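Local coordinates for protein-glutamine gamma-glutamyltransferase 2 (Pagrus major, PDB 1G0D), which probably catalyses the calcium-dependent cross-linking of protein-bound glutamine to lysine side chains or to other primary amines, at residues H332-S337 and A392-D397. Sequence-based numbering, arbitrary orientation.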
loop_
_atom_site.group_PDB
_atom_site.type_symbol
_atom_site.label_atom_id
_atom_site.label_comp_id
_atom_site.label_asym_id
_atom_site.label_seq_id
_atom_site.Cartn_x
_atom_site.Cartn_y
_atom_site.Cartn_z
ATOM N N HIS A 332 -7.918 -2.703 6.841
ATOM C CA HIS A 332 -7.861 -1.626 5.884
ATOM C C HIS A 332 -6.423 -1.199 5.834
ATOM O O HIS A 332 -5.773 -1.076 6.870
ATOM C CB HIS A 332 -8.714 -0.446 6.322
ATOM C CG HIS A 332 -8.525 0.766 5.467
ATOM N ND1 HIS A 332 -8.539 0.706 4.088
ATOM C CD2 HIS A 332 -8.361 2.075 5.789
ATOM C CE1 HIS A 332 -8.397 1.929 3.594
ATOM N NE2 HIS A 332 -8.290 2.775 4.604
ATOM N N CYS A 333 -5.945 -0.947 4.629
ATOM C CA CYS A 333 -4.581 -0.556 4.394
ATOM C C CYS A 333 -4.350 0.893 3.942
ATOM O O CYS A 333 -5.180 1.510 3.270
ATOM C CB CYS A 333 -3.992 -1.465 3.324
ATOM S SG CYS A 333 -4.083 -3.201 3.619
ATOM N N TRP A 334 -3.204 1.432 4.331
ATOM C CA TRP A 334 -2.778 2.746 3.890
ATOM C C TRP A 334 -1.244 2.728 3.830
ATOM O O TRP A 334 -0.600 1.682 3.875
ATOM C CB TRP A 334 -3.317 3.894 4.775
ATOM C CG TRP A 334 -2.933 3.870 6.212
ATOM C CD1 TRP A 334 -1.768 4.328 6.760
ATOM C CD2 TRP A 334 -3.729 3.387 7.313
ATOM N NE1 TRP A 334 -1.788 4.159 8.134
ATOM C CE2 TRP A 334 -2.978 3.583 8.493
ATOM C CE3 TRP A 334 -5.001 2.809 7.410
ATOM C CZ2 TRP A 334 -3.460 3.221 9.752
ATOM C CZ3 TRP A 334 -5.480 2.448 8.673
ATOM C CH2 TRP A 334 -4.704 2.658 9.825
ATOM N N VAL A 335 -0.648 3.891 3.754
ATOM C CA VAL A 335 0.780 3.946 3.627
ATOM C C VAL A 335 1.341 5.001 4.566
ATOM O O VAL A 335 0.666 5.962 4.880
ATOM C CB VAL A 335 1.037 4.226 2.144
ATOM C CG1 VAL A 335 1.773 5.515 1.905
ATOM C CG2 VAL A 335 1.656 3.051 1.556
ATOM N N GLU A 336 2.552 4.785 5.068
ATOM C CA GLU A 336 3.224 5.748 5.948
ATOM C C GLU A 336 4.439 6.260 5.160
ATOM O O GLU A 336 5.182 5.444 4.607
ATOM C CB GLU A 336 3.718 5.043 7.204
ATOM C CG GLU A 336 3.078 5.496 8.498
ATOM C CD GLU A 336 3.418 4.574 9.637
ATOM O OE1 GLU A 336 4.558 4.068 9.705
ATOM O OE2 GLU A 336 2.542 4.331 10.476
ATOM N N SER A 337 4.636 7.577 5.073
ATOM C CA SER A 337 5.802 8.123 4.355
ATOM C C SER A 337 6.643 8.959 5.314
ATOM O O SER A 337 6.113 9.720 6.097
ATOM C CB SER A 337 5.388 9.021 3.181
ATOM O OG SER A 337 4.919 8.272 2.077
ATOM N N ALA A 392 -10.042 8.603 13.674
ATOM C CA ALA A 392 -11.273 7.798 13.802
ATOM C C ALA A 392 -11.049 6.386 13.363
ATOM O O ALA A 392 -11.514 5.434 13.975
ATOM C CB ALA A 392 -12.391 8.391 12.972
ATOM N N GLU A 393 -10.338 6.269 12.262
ATOM C CA GLU A 393 -10.011 4.989 11.660
ATOM C C GLU A 393 -9.488 3.957 12.662
ATOM O O GLU A 393 -9.779 2.763 12.605
ATOM C CB GLU A 393 -8.950 5.251 10.585
ATOM C CG GLU A 393 -8.324 4.028 9.987
ATOM C CD GLU A 393 -9.211 3.415 8.949
ATOM O OE1 GLU A 393 -9.327 2.170 8.963
ATOM O OE2 GLU A 393 -9.792 4.180 8.126
ATOM N N VAL A 394 -8.728 4.471 13.599
ATOM C CA VAL A 394 -8.030 3.695 14.587
ATOM C C VAL A 394 -8.624 3.844 16.020
ATOM O O VAL A 394 -8.302 3.055 16.904
ATOM C CB VAL A 394 -6.530 4.171 14.415
ATOM C CG1 VAL A 394 -6.075 4.975 15.569
ATOM C CG2 VAL A 394 -5.652 3.050 14.108
ATOM N N ASN A 395 -9.532 4.802 16.228
ATOM C CA ASN A 395 -10.120 5.058 17.551
ATOM C C ASN A 395 -11.641 5.141 17.724
ATOM O O ASN A 395 -12.119 5.137 18.854
ATOM C CB ASN A 395 -9.566 6.361 18.084
ATOM C CG ASN A 395 -8.139 6.235 18.528
ATOM O OD1 ASN A 395 -7.801 5.312 19.246
ATOM N ND2 ASN A 395 -7.287 7.157 18.102
ATOM N N ALA A 396 -12.402 5.237 16.633
ATOM C CA ALA A 396 -13.871 5.373 16.704
ATOM C C ALA A 396 -14.578 4.421 17.665
ATOM O O ALA A 396 -14.248 3.240 17.699
ATOM C CB ALA A 396 -14.493 5.226 15.293
ATOM N N ASP A 397 -15.565 4.924 18.424
ATOM C CA ASP A 397 -16.326 4.076 19.369
ATOM C C ASP A 397 -17.710 3.731 18.873
ATOM O O ASP A 397 -18.570 4.600 18.851
ATOM C CB ASP A 397 -16.509 4.759 20.732
ATOM C CG ASP A 397 -16.944 3.775 21.833
ATOM O OD1 ASP A 397 -16.452 2.633 21.860
ATOM O OD2 ASP A 397 -17.774 4.134 22.687
#
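E393, near the end of helix 387-395, reaches across to the active-site strand 329-339 and lies against both H332 and W334. The tight part of the contact is its bent chain. With CG anti to the backbone N (chi1 171°) and the chain folding at chi2 (80°), the CG methylene of E393 sits 3.5 Å from CZ3 of W334, and the carboxylate turns to the histidine. There E393 OE1 is 3.3 Å from CD2 of H332, at the ring edge and near its plane, while E393 OE2 is 3.5 Å from the same CD2. Ring and carboxylate planes stand 38° apart, and no hydrogen bond spans the two segments. The looser side belongs to V394: its CG2 meets the edge of the W334 ring at CH2 over 4.4 Å, a thin apolar touch. This side is not solvent, since all four touching residues are buried; beyond them the helix ends, and N395 and D397, which probably bind calcium as in related transglutaminases, lead away from the strand. The polar groups have partners elsewhere: H332 NE2 bonds to D355 OD2, W334 NE1 to Y440 OH, and E393 OE2 to H300 ND1. H332 also lies beside C272, completing the Cys-His-Asp triad of the papain-like transglutaminase core. As E393 OE2 remains 4.1 Å from H332 NE2, D355 holds the direct bond to the catalytic imidazole, and E393 packs against the CD2 edge of the ring without bonding to it; its carboxylate, if charged, could add to the negative potential there.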